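Local coordinates for protein acetohydroxyacid synthase small subunit Related (Bacteroides thetaiotaomicron, PDB 2F06) that is of unknown function but pairs two ACT domains and binds free histidine, consistent with a regulatory role in sensing amino acids, at residues A6-S10 against P55-Y59; L48-V52 against E101-S105; S78-V82 against A107-A112. All coordinates share one frame; numbering follows the deposited sequence. Where two conformers were deposited one is given.

Interaction 1: A6-S10 against P55-Y59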
ATOM      1  N   ALA A   6      -3.593   2.057 -22.649  1.00 25.07           N
ATOM      2  CA  ALA A   6      -4.745   1.322 -22.218  1.00 22.74           C
ATOM      3  C   ALA A   6      -5.379   1.904 -20.955  1.00 22.29           C
ATOM      4  O   ALA A   6      -4.750   2.562 -20.152  1.00 19.47           O
ATOM      5  CB  ALA A   6      -4.380  -0.129 -22.025  1.00 23.15           C
ATOM      6  N   LYS A   7      -6.663   1.627 -20.797  1.00 22.01           N
ATOM      7  CA  LYS A   7      -7.403   2.019 -19.623  1.00 22.35           C
ATOM      8  C   LYS A   7      -7.350   0.860 -18.629  1.00 23.07           C
ATOM      9  O   LYS A   7      -7.719  -0.289 -18.942  1.00 22.84           O
ATOM     10  CB  LYS A   7      -8.845   2.375 -20.006  1.00 22.52           C
ATOM     11  CG  LYS A   7      -8.963   3.643 -20.893  1.00 19.94           C
ATOM     12  CD  LYS A   7     -10.435   3.889 -21.262  1.00 25.19           C
ATOM     13  CE  LYS A   7     -10.828   5.359 -21.026  1.00 31.08           C
ATOM     14  NZ  LYS A   7     -11.889   5.781 -21.963  1.00 31.61           N
ATOM     15  N   GLN A   8      -6.825   1.161 -17.445  1.00 21.27           N
ATOM     16  CA  GLN A   8      -6.900   0.249 -16.344  1.00 20.91           C
ATOM     17  C   GLN A   8      -7.965   0.713 -15.356  1.00 20.55           C
ATOM     18  O   GLN A   8      -8.031   1.882 -14.987  1.00 21.83           O
ATOM     19  CB  GLN A   8      -5.558   0.186 -15.666  1.00 18.17           C
ATOM     20  CG  GLN A   8      -5.530  -0.660 -14.418  1.00 21.14           C
ATOM     21  CD  GLN A   8      -4.273  -0.376 -13.612  1.00 22.27           C
ATOM     22  OE1 GLN A   8      -4.222   0.582 -12.830  1.00 24.39           O
ATOM     23  NE2 GLN A   8      -3.262  -1.185 -13.810  1.00 14.90           N
ATOM     24  N   LEU A   9      -8.812  -0.186 -14.911  1.00 20.37           N
ATOM     25  CA  LEU A   9      -9.725   0.169 -13.826  1.00 20.82           C
ATOM     26  C   LEU A   9      -9.034  -0.003 -12.474  1.00 20.12           C
ATOM     27  O   LEU A   9      -8.368  -1.012 -12.197  1.00 18.09           O
ATOM     28  CB  LEU A   9     -10.986  -0.697 -13.836  1.00 20.79           C
ATOM     29  CG  LEU A   9     -11.922  -0.675 -15.052  1.00 23.71           C
ATOM     30  CD1 LEU A   9     -13.228  -1.318 -14.707  1.00 25.10           C
ATOM     31  CD2 LEU A   9     -12.226   0.693 -15.494  1.00 26.75           C
ATOM     32  N   SER A  10      -9.219   0.994 -11.629  1.00 19.80           N
ATOM     33  CA  SER A  10      -8.893   0.878 -10.230  1.00 20.62           C
ATOM     34  C   SER A  10     -10.158   0.950  -9.422  1.00 21.57           C
ATOM     35  O   SER A  10     -10.792   1.999  -9.396  1.00 21.96           O
ATOM     36  CB  SER A  10      -7.936   2.002  -9.809  1.00 19.75           C
ATOM     37  OG  SER A  10      -6.655   1.659 -10.329  1.00 22.44           O
ATOM     38  N   PRO A  55     -13.403  -1.536 -21.076  1.00 22.73           N
ATOM     39  CA  PRO A  55     -13.296  -0.692 -19.862  1.00 22.87           C
ATOM     40  C   PRO A  55     -14.416   0.352 -19.644  1.00 22.70           C
ATOM     41  O   PRO A  55     -14.819   0.563 -18.506  1.00 21.68           O
ATOM     42  CB  PRO A  55     -11.894  -0.050 -19.954  1.00 22.88           C
ATOM     43  CG  PRO A  55     -11.470  -0.178 -21.328  1.00 22.35           C
ATOM     44  CD  PRO A  55     -12.233  -1.394 -21.949  1.00 23.30           C
ATOM     45  N   ASP A  56     -14.960   0.923 -20.712  1.00 22.62           N
ATOM     46  CA  ASP A  56     -16.015   1.941 -20.600  1.00 23.23           C
ATOM     47  C   ASP A  56     -17.349   1.340 -20.114  1.00 22.08           C
ATOM     48  O   ASP A  56     -18.015   1.922 -19.249  1.00 20.91           O
ATOM     49  CB  ASP A  56     -16.206   2.711 -21.912  1.00 23.72           C
ATOM     50  CG  ASP A  56     -14.947   3.492 -22.334  1.00 28.25           C
ATOM     51  OD1 ASP A  56     -14.098   3.921 -21.481  1.00 29.00           O
ATOM     52  OD2 ASP A  56     -14.815   3.683 -23.563  1.00 32.83           O
ATOM     53  N   LYS A  57     -17.707   0.188 -20.672  1.00 20.94           N
ATOM     54  CA  LYS A  57     -18.918  -0.535 -20.246  1.00 21.44           C
ATOM     55  C   LYS A  57     -18.743  -0.988 -18.785  1.00 20.47           C
ATOM     56  O   LYS A  57     -19.675  -0.863 -17.984  1.00 20.50           O
ATOM     57  CB  LYS A  57     -19.181  -1.736 -21.144  1.00 20.01           C
ATOM     58  CG  LYS A  57     -20.497  -2.357 -20.884  1.00 24.96           C
ATOM     59  CD  LYS A  57     -20.915  -3.270 -22.009  1.00 26.33           C
ATOM     60  CE  LYS A  57     -21.266  -4.585 -21.419  1.00 29.06           C
ATOM     61  NZ  LYS A  57     -22.284  -5.228 -22.240  1.00 30.85           N
ATOM     62  N   ALA A  58     -17.558  -1.517 -18.458  1.00 18.71           N
ATOM     63  CA  ALA A  58     -17.230  -1.939 -17.101  1.00 18.19           C
ATOM     64  C   ALA A  58     -17.293  -0.816 -16.098  1.00 18.50           C
ATOM     65  O   ALA A  58     -17.952  -0.969 -15.036  1.00 18.66           O
ATOM     66  CB  ALA A  58     -15.883  -2.574 -17.033  1.00 15.19           C
ATOM     67  N   TYR A  59     -16.647   0.296 -16.424  1.00 17.65           N
ATOM     68  CA  TYR A  59     -16.748   1.493 -15.589  1.00 19.98           C
ATOM     69  C   TYR A  59     -18.192   1.946 -15.295  1.00 20.28           C
ATOM     70  O   TYR A  59     -18.545   2.265 -14.159  1.00 19.53           O
ATOM     71  CB  TYR A  59     -15.960   2.639 -16.217  1.00 21.35           C
ATOM     72  CG  TYR A  59     -16.013   3.977 -15.504  1.00 21.21           C
ATOM     73  CD1 TYR A  59     -15.085   4.280 -14.529  1.00 26.42           C
ATOM     74  CD2 TYR A  59     -16.937   4.950 -15.871  1.00 24.13           C
ATOM     75  CE1 TYR A  59     -15.070   5.471 -13.904  1.00 26.61           C
ATOM     76  CE2 TYR A  59     -16.955   6.162 -15.228  1.00 27.24           C
ATOM     77  CZ  TYR A  59     -16.000   6.409 -14.250  1.00 25.27           C
ATOM     78  OH  TYR A  59     -15.937   7.604 -13.606  1.00 25.24           O
TER
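Lys7 NZ meets Asp56 OD1 at 2.9 Å in a salt bridge that uses the syn lone pair of this oxygen, the one on the side of OD2. The second oxygen, Asp56 OD2, stays 3.9 Å from Lys7 NZ, so a single carboxylate oxygen grips the ammonium group. The lysine chain leaves with CG beside the backbone N and anti to the carbonyl carbon (chi1 -67°), then bends at chi3 (132°), which brings CE and NZ round to the acid. Before that bend it passes across the ring of Pro55 at about a right angle, with Lys7 CB 3.9 Å from Pro55 CG. The contact lays the first turn of helix 55-64 against strand 5-13, the helix-on-sheet packing of the ferredoxin-like ACT fold. The axes of 6-10 and 55-59 approach to 9.3 Å and run in nearly the same direction, 22° apart. Two residues along the strand, Leu9 also points at the helix and splits its methyls: CD1 rests on Ala58 CB at 3.7 Å, while CD2 lies 4.0 Å from Pro55 O. That carbonyl is already committed to the helix, accepting from Tyr59 N at 2.8 Å. Ile71 of strand 69-80 packs on Lys7, Leu9 and Tyr59 alike, whereas Gln8, between Lys7 and Leu9, turns its CB away from the helix.

Interaction 2: L48-V52 against E101-S105. With HIS (histidine), chain C.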
ATOM      1  N   LEU A  48      -8.581  -3.180  -6.400  1.00 28.06           N
ATOM      2  CA  LEU A  48      -8.476  -4.007  -7.564  1.00 27.26           C
ATOM      3  C   LEU A  48      -8.040  -3.179  -8.763  1.00 25.79           C
ATOM      4  O   LEU A  48      -8.797  -2.351  -9.265  1.00 26.41           O
ATOM      5  CB  LEU A  48      -9.773  -4.743  -7.866  1.00 26.63           C
ATOM      6  CG  LEU A  48      -9.811  -5.737  -9.051  1.00 27.79           C
ATOM      7  CD1 LEU A  48      -8.804  -6.890  -8.812  1.00 27.83           C
ATOM      8  CD2 LEU A  48     -11.241  -6.332  -9.180  1.00 26.84           C
ATOM      9  N   ARG A  49      -6.850  -3.472  -9.236  1.00 22.50           N
ATOM     10  CA  ARG A  49      -6.392  -2.978 -10.509  1.00 22.38           C
ATOM     11  C   ARG A  49      -6.681  -4.011 -11.583  1.00 23.32           C
ATOM     12  O   ARG A  49      -6.373  -5.194 -11.409  1.00 23.54           O
ATOM     13  CB  ARG A  49      -4.921  -2.786 -10.409  1.00 22.00           C
ATOM     14  CG  ARG A  49      -4.585  -1.587  -9.695  1.00 20.10           C
ATOM     15  CD  ARG A  49      -2.992  -1.484  -9.579  1.00 24.48           C
ATOM     16  NE  ARG A  49      -2.741  -0.239  -8.839  1.00 22.09           N
ATOM     17  CZ  ARG A  49      -1.680  -0.028  -8.085  1.00 22.13           C
ATOM     18  NH1 ARG A  49      -0.688  -0.967  -7.989  1.00 22.55           N
ATOM     19  NH2 ARG A  49      -1.619   1.135  -7.469  1.00 17.97           N
ATOM     20  N   GLY A  50      -7.245  -3.572 -12.694  1.00 22.18           N
ATOM     21  CA  GLY A  50      -7.934  -4.487 -13.555  1.00 24.32           C
ATOM     22  C   GLY A  50      -7.798  -4.072 -15.006  1.00 23.83           C
ATOM     23  O   GLY A  50      -8.067  -2.931 -15.356  1.00 24.37           O
ATOM     24  N   ILE A  51      -7.377  -5.023 -15.827  1.00 22.49           N
ATOM     25  CA  ILE A  51      -7.522  -4.935 -17.294  1.00 22.11           C
ATOM     26  C   ILE A  51      -8.734  -5.765 -17.737  1.00 21.46           C
ATOM     27  O   ILE A  51      -8.766  -6.972 -17.507  1.00 21.73           O
ATOM     28  CB  ILE A  51      -6.217  -5.348 -18.052  1.00 20.54           C
ATOM     29  CG1 ILE A  51      -5.048  -4.495 -17.560  1.00 21.75           C
ATOM     30  CG2 ILE A  51      -6.440  -5.222 -19.573  1.00 21.91           C
ATOM     31  CD1 ILE A  51      -4.958  -3.090 -18.128  1.00 22.73           C
ATOM     32  N   VAL A  52      -9.750  -5.117 -18.325  1.00 21.24           N
ATOM     33  CA  VAL A  52     -10.955  -5.824 -18.750  1.00 22.26           C
ATOM     34  C   VAL A  52     -11.180  -5.721 -20.295  1.00 23.17           C
ATOM     35  O   VAL A  52     -10.489  -4.930 -20.963  1.00 21.53           O
ATOM     36  CB  VAL A  52     -12.211  -5.316 -17.989  1.00 22.93           C
ATOM     37  CG1 VAL A  52     -11.997  -5.492 -16.437  1.00 23.57           C
ATOM     38  CG2 VAL A  52     -12.541  -3.839 -18.354  1.00 21.78           C
ATOM     39  N   GLU A 101       6.277   2.944 -11.915  1.00 26.28           N
ATOM     40  CA  GLU A 101       5.581   3.174 -10.638  0.50 25.96           C
ATOM     41  C   GLU A 101       5.039   1.848 -10.100  1.00 25.57           C
ATOM     42  O   GLU A 101       5.271   1.536  -8.930  1.00 25.09           O
ATOM     43  CB  GLU A 101       4.519   4.280 -10.671  0.50 25.97           C
ATOM     44  CG  GLU A 101       5.089   5.708 -10.440  0.50 28.84           C
ATOM     45  CD  GLU A 101       6.030   5.846  -9.211  0.50 32.90           C
ATOM     46  OE1 GLU A 101       5.667   5.416  -8.076  0.50 33.10           O
ATOM     47  OE2 GLU A 101       7.143   6.407  -9.385  0.50 34.77           O
ATOM     48  N   TYR A 102       4.399   1.064 -10.958  1.00 23.21           N
ATOM     49  CA  TYR A 102       4.097  -0.368 -10.723  1.00 24.05           C
ATOM     50  C   TYR A 102       3.938  -1.085 -12.054  1.00 23.77           C
ATOM     51  O   TYR A 102       3.835  -0.460 -13.151  1.00 21.88           O
ATOM     52  CB  TYR A 102       2.830  -0.604  -9.864  1.00 23.46           C
ATOM     53  CG  TYR A 102       1.601   0.105 -10.411  1.00 22.24           C
ATOM     54  CD1 TYR A 102       1.292   1.448 -10.040  1.00 23.62           C
ATOM     55  CD2 TYR A 102       0.745  -0.551 -11.310  1.00 23.92           C
ATOM     56  CE1 TYR A 102       0.095   2.100 -10.563  1.00 23.08           C
ATOM     57  CE2 TYR A 102      -0.367   0.050 -11.795  1.00 22.99           C
ATOM     58  CZ  TYR A 102      -0.694   1.371 -11.446  1.00 24.55           C
ATOM     59  OH  TYR A 102      -1.832   1.887 -12.047  1.00 27.00           O
HETATM   60  N   MSE A 103       3.909  -2.410 -11.941  1.00 24.86           N
HETATM   61  CA  MSE A 103       3.690  -3.309 -13.087  1.00 28.81           C
HETATM   62  C   MSE A 103       3.155  -4.591 -12.536  1.00 26.30           C
HETATM   63  O   MSE A 103       3.305  -4.825 -11.346  1.00 26.10           O
HETATM   64  CB  MSE A 103       5.019  -3.567 -13.848  1.00 27.31           C
HETATM   65  CG  MSE A 103       5.896  -4.700 -13.288  1.00 32.60           C
HETATM   66 SE   MSE A 103       7.552  -4.674 -14.340  1.00 43.52          SE
HETATM   67  CE  MSE A 103       8.864  -5.498 -13.068  1.00 35.57           C
ATOM     68  N   TYR A 104       2.516  -5.396 -13.382  1.00 25.10           N
ATOM     69  CA  TYR A 104       2.140  -6.733 -13.044  1.00 25.06           C
ATOM     70  C   TYR A 104       2.250  -7.535 -14.321  1.00 26.41           C
ATOM     71  O   TYR A 104       2.101  -6.970 -15.446  1.00 26.62           O
ATOM     72  CB  TYR A 104       0.702  -6.806 -12.395  1.00 25.16           C
ATOM     73  CG  TYR A 104      -0.406  -5.952 -13.006  1.00 25.62           C
ATOM     74  CD1 TYR A 104      -0.476  -4.560 -12.746  1.00 28.48           C
ATOM     75  CD2 TYR A 104      -1.434  -6.522 -13.773  1.00 26.71           C
ATOM     76  CE1 TYR A 104      -1.543  -3.781 -13.263  1.00 26.83           C
ATOM     77  CE2 TYR A 104      -2.480  -5.718 -14.351  1.00 24.72           C
ATOM     78  CZ  TYR A 104      -2.532  -4.361 -14.060  1.00 26.18           C
ATOM     79  OH  TYR A 104      -3.541  -3.558 -14.551  1.00 26.68           O
ATOM     80  N   SER A 105       2.536  -8.840 -14.195  1.00 26.22           N
ATOM     81  CA  SER A 105       2.780  -9.645 -15.353  1.00 27.72           C
ATOM     82  C   SER A 105       2.813 -11.134 -15.102  1.00 27.51           C
ATOM     83  O   SER A 105       3.049 -11.558 -13.971  1.00 28.09           O
ATOM     84  CB  SER A 105       4.116  -9.230 -15.958  1.00 28.88           C
ATOM     85  OG  SER A 105       5.108  -9.288 -14.967  1.00 36.42           O
TER
HETATM   86  N   HIS C 152      10.087 -14.987 -17.901  1.00 24.28           N
HETATM   87  CA  HIS C 152      10.685 -13.675 -18.338  1.00 24.26           C
HETATM   88  C   HIS C 152      11.776 -13.079 -17.496  1.00 24.22           C
HETATM   89  O   HIS C 152      12.396 -13.694 -16.633  1.00 23.83           O
HETATM   90  CB  HIS C 152       9.624 -12.592 -18.600  1.00 24.07           C
HETATM   91  CG  HIS C 152       8.696 -12.278 -17.439  1.00 27.84           C
HETATM   92  ND1 HIS C 152       7.670 -13.123 -17.038  1.00 31.56           N
HETATM   93  CD2 HIS C 152       8.549 -11.145 -16.704  1.00 25.31           C
HETATM   94  CE1 HIS C 152       6.980 -12.547 -16.062  1.00 32.89           C
HETATM   95  NE2 HIS C 152       7.490 -11.340 -15.848  1.00 29.05           N
HETATM   96  OXT HIS C 152      12.054 -11.884 -17.665  1.00 25.09           O
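A flat cation-pi stack of Arg49 on Tyr102 joins strand 46-52 to strand 100-108 across the buried middle of the ACT domain pair. Guanidinium and ring planes lie only 5° apart, and Arg49 CZ sits 3.6 Å from the centroid of the Tyr102 ring, 8° off its normal. The group lies along the ring: Arg49 NH1 is over Tyr102 CG at 3.5 Å, offset toward the rim, while NE of the same arginine is 3.7 Å from Tyr102 CZ at the far end. An arginine chain extended from CG to NE spans the gap between segments 48-52 and 102-105, whose axes pass 10.2 Å apart. Arg49 NH2 forms a salt bridge with Glu41 of the third subunit, with a strand of which Tyr104 and Ser105 also pair, carrying the sheet across the interface. Tyr102 OH bonds to Asp44 of the second subunit and has Gln8 OE1 as a second, probable partner, so the acids around the stack probably offset the buried positive charge. A leucine in place of Tyr102 would probably leave the guanidinium without its flat aromatic bed, and Gln8 OE1 and Asp44 of the second subunit without a hydroxyl partner. A classic beta bulge interrupts strand 100-108 at Glu101 and Tyr102, which both face Arg117. Farther along, Tyr104 sets CG between its backbone N and carbonyl carbon (chi1 42°) and aims its hydroxyl at strand 46-52, where Tyr104 OH touches Ile51 CG1 at 3.5 Å. Ser105 OG lies 3.3 Å from NE2 of the bound histidine, a hydrogen bond in which the hydroxyl's placement is less sure.

Interaction 3: S78-V82 against A107-A112. With HIS (histidine), chain C.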
ATOM      1  N   SER A  78       4.951  -7.181 -24.481  1.00 24.44           N
ATOM      2  CA  SER A  78       5.189  -8.589 -24.534  1.00 26.00           C
ATOM      3  C   SER A  78       6.690  -8.775 -24.691  1.00 25.39           C
ATOM      4  O   SER A  78       7.351  -8.014 -25.426  1.00 25.66           O
ATOM      5  CB  SER A  78       4.467  -9.161 -25.769  1.00 26.61           C
ATOM      6  OG  SER A  78       4.716 -10.543 -25.893  1.00 31.50           O
ATOM      7  N   CYS A  79       7.255  -9.739 -23.987  1.00 23.97           N
ATOM      8  CA  CYS A  79       8.658 -10.079 -24.242  1.00 24.38           C
ATOM      9  C   CYS A  79       8.848 -11.583 -24.196  1.00 22.57           C
ATOM     10  O   CYS A  79       7.933 -12.297 -23.872  1.00 22.41           O
ATOM     11  CB  CYS A  79       9.583  -9.393 -23.235  1.00 25.28           C
ATOM     12  SG  CYS A  79       9.189  -9.788 -21.540  1.00 27.14           S
ATOM     13  N   PRO A  80      10.011 -12.073 -24.600  1.00 22.47           N
ATOM     14  CA  PRO A  80      10.208 -13.529 -24.420  1.00 21.57           C
ATOM     15  C   PRO A  80      10.106 -14.047 -22.968  1.00 22.85           C
ATOM     16  O   PRO A  80      10.436 -13.335 -21.998  1.00 22.32           O
ATOM     17  CB  PRO A  80      11.583 -13.773 -25.082  1.00 21.30           C
ATOM     18  CG  PRO A  80      11.629 -12.710 -26.160  1.00 19.33           C
ATOM     19  CD  PRO A  80      11.083 -11.484 -25.440  1.00 20.31           C
ATOM     20  N   ASN A  81       9.591 -15.276 -22.846  1.00 21.76           N
ATOM     21  CA  ASN A  81       9.482 -15.912 -21.549  1.00 21.23           C
ATOM     22  C   ASN A  81      10.764 -16.656 -21.268  1.00 21.15           C
ATOM     23  O   ASN A  81      10.767 -17.885 -21.151  1.00 21.28           O
ATOM     24  CB  ASN A  81       8.257 -16.853 -21.436  1.00 20.25           C
ATOM     25  CG  ASN A  81       8.081 -17.413 -20.017  1.00 20.98           C
ATOM     26  OD1 ASN A  81       8.498 -16.782 -19.058  1.00 19.18           O
ATOM     27  ND2 ASN A  81       7.488 -18.607 -19.890  1.00 19.43           N
ATOM     28  N   VAL A  82      11.837 -15.891 -21.135  1.00 20.89           N
ATOM     29  CA  VAL A  82      13.160 -16.438 -20.805  1.00 20.70           C
ATOM     30  C   VAL A  82      13.806 -15.524 -19.756  1.00 20.19           C
ATOM     31  O   VAL A  82      13.385 -14.379 -19.634  1.00 19.43           O
ATOM     32  CB  VAL A  82      14.078 -16.744 -22.067  1.00 21.26           C
ATOM     33  CG1 VAL A  82      13.343 -17.597 -23.116  1.00 20.71           C
ATOM     34  CG2 VAL A  82      14.715 -15.473 -22.715  1.00 20.89           C
ATOM     35  N   ALA A 107       3.834 -14.996 -17.244  1.00 23.63           N
ATOM     36  CA  ALA A 107       4.248 -15.747 -18.414  1.00 26.17           C
ATOM     37  C   ALA A 107       3.039 -16.405 -19.093  1.00 27.02           C
ATOM     38  O   ALA A 107       2.224 -17.038 -18.445  1.00 27.60           O
ATOM     39  CB  ALA A 107       5.284 -16.816 -18.026  1.00 25.70           C
ATOM     40  N   ASN A 108       2.967 -16.253 -20.413  1.00 28.79           N
ATOM     41  CA  ASN A 108       1.950 -16.871 -21.271  1.00 29.99           C
ATOM     42  C   ASN A 108       2.686 -17.706 -22.347  1.00 29.34           C
ATOM     43  O   ASN A 108       3.114 -17.219 -23.410  1.00 29.86           O
ATOM     44  CB  ASN A 108       0.992 -15.772 -21.804  1.00 30.82           C
ATOM     45  CG  ASN A 108       0.252 -16.165 -23.069  1.00 34.87           C
ATOM     46  OD1 ASN A 108       0.687 -15.836 -24.182  1.00 41.74           O
ATOM     47  ND2 ASN A 108      -0.876 -16.841 -22.919  1.00 38.78           N
ATOM     48  N   ASN A 109       2.832 -18.992 -22.014  1.00 29.23           N
ATOM     49  CA  ASN A 109       3.621 -19.943 -22.770  0.50 28.07           C
ATOM     50  C   ASN A 109       5.017 -19.415 -23.137  1.00 27.84           C
ATOM     51  O   ASN A 109       5.878 -19.310 -22.275  1.00 28.42           O
ATOM     52  CB  ASN A 109       2.837 -20.442 -23.989  0.50 27.96           C
ATOM     53  CG  ASN A 109       1.816 -21.479 -23.624  0.50 27.60           C
ATOM     54  OD1 ASN A 109       2.029 -22.670 -23.858  0.50 28.47           O
ATOM     55  ND2 ASN A 109       0.713 -21.052 -23.016  0.50 26.98           N
ATOM     56  N   ASN A 110       5.227 -19.083 -24.409  1.00 25.79           N
ATOM     57  CA  ASN A 110       6.503 -18.645 -24.903  1.00 24.23           C
ATOM     58  C   ASN A 110       6.809 -17.140 -24.737  1.00 23.30           C
ATOM     59  O   ASN A 110       7.938 -16.684 -24.996  1.00 23.04           O
ATOM     60  CB  ASN A 110       6.599 -19.050 -26.378  1.00 24.74           C
ATOM     61  CG  ASN A 110       6.585 -20.573 -26.591  1.00 26.48           C
ATOM     62  OD1 ASN A 110       6.250 -21.037 -27.682  1.00 32.32           O
ATOM     63  ND2 ASN A 110       6.950 -21.349 -25.570  1.00 24.69           N
ATOM     64  N   VAL A 111       5.801 -16.341 -24.395  1.00 22.84           N
ATOM     65  CA  VAL A 111       6.035 -14.909 -24.133  1.00 23.38           C
ATOM     66  C   VAL A 111       5.546 -14.556 -22.735  1.00 23.62           C
ATOM     67  O   VAL A 111       5.064 -15.396 -21.996  1.00 24.64           O
ATOM     68  CB  VAL A 111       5.343 -13.974 -25.180  1.00 22.13           C
ATOM     69  CG1 VAL A 111       5.863 -14.208 -26.608  1.00 25.19           C
ATOM     70  CG2 VAL A 111       3.849 -14.133 -25.104  1.00 23.94           C
ATOM     71  N   ALA A 112       5.641 -13.297 -22.376  1.00 24.92           N
ATOM     72  CA  ALA A 112       5.147 -12.839 -21.104  1.00 24.91           C
ATOM     73  C   ALA A 112       4.488 -11.520 -21.393  1.00 25.70           C
ATOM     74  O   ALA A 112       4.959 -10.772 -22.219  1.00 26.26           O
ATOM     75  CB  ALA A 112       6.295 -12.664 -20.144  1.00 24.99           C
TER
HETATM   76  N   HIS C 152      10.087 -14.987 -17.901  1.00 24.28           N
HETATM   77  CA  HIS C 152      10.685 -13.675 -18.338  1.00 24.26           C
HETATM   78  C   HIS C 152      11.776 -13.079 -17.496  1.00 24.22           C
HETATM   79  O   HIS C 152      12.396 -13.694 -16.633  1.00 23.83           O
HETATM   80  CB  HIS C 152       9.624 -12.592 -18.600  1.00 24.07           C
HETATM   81  CG  HIS C 152       8.696 -12.278 -17.439  1.00 27.84           C
HETATM   82  ND1 HIS C 152       7.670 -13.123 -17.038  1.00 31.56           N
HETATM   83  CD2 HIS C 152       8.549 -11.145 -16.704  1.00 25.31           C
HETATM   84  CE1 HIS C 152       6.980 -12.547 -16.062  1.00 32.89           C
HETATM   85  NE2 HIS C 152       7.490 -11.340 -15.848  1.00 29.05           N
HETATM   86  OXT HIS C 152      12.054 -11.884 -17.665  1.00 25.09           O
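Asn81 holds the bound histidine beside the beta hairpin of strands 100-108 and 111-118 in an ACT domain: its OD1 accepts from the ligand's amino N at 2.7 Å. Ala112 CB lies against the imidazole, 3.4 Å from the ligand's ND1. The Asn81 amide is fixed from its other end, with ND2 donating to Asn109 O at 3.0 Å, nearly in line with that carbonyl. Setting CG opposite the backbone N (chi1 -175°) carries the amide to the hairpin, where Ala107 CB touches OD1 and ND2 about equally. Asn33 of the third subunit bonds to the same OD1, and the terminal carboxylate of Leu144 of that subunit takes ND2, so the carboxamide is gripped from several sides. Asn81, centre of an inverse gamma turn, also donates its N to Asn110 O at 3.1 Å, from 48° above the carbonyl plane. Asn110 belongs to the type II' turn Asn108 to Val111, which closes the hairpin. In the strands that carry the pocket, Cys79 and Ala112 form an antiparallel hydrogen-bonded pair, their side chains on the face toward the histidine, with Cys79 N to Ala112 O at 3.1 Å and Ala112 N to Cys79 O at 2.9 Å. Ala112 O also receives a CA-H contact from Ser78 CA at 3.2 Å.

Interactions 1 and 2 meet through Gln8, whose amide reaches the hydroxyls of both tyrosines: OE1 lies 2.8 Å from Tyr102 OH, while the 2.5 Å between NE2 and Tyr104 OH is doubtful in length for a hydrogen bond. The strand that takes the helix on one side thus reaches the tyrosines on the other, and Ala58 CB packs on Val52 CG2 at 3.8 Å. Interactions 2 and 3 have centres about 17 Å apart but share strand 100-108 and the third subunit, and they reach the same bound histidine from its two ends. Interaction 1 stands apart from interaction 3, about 12 Å away between nearest atoms, although strands 5-13 and 69-80 are neighbours in one sheet.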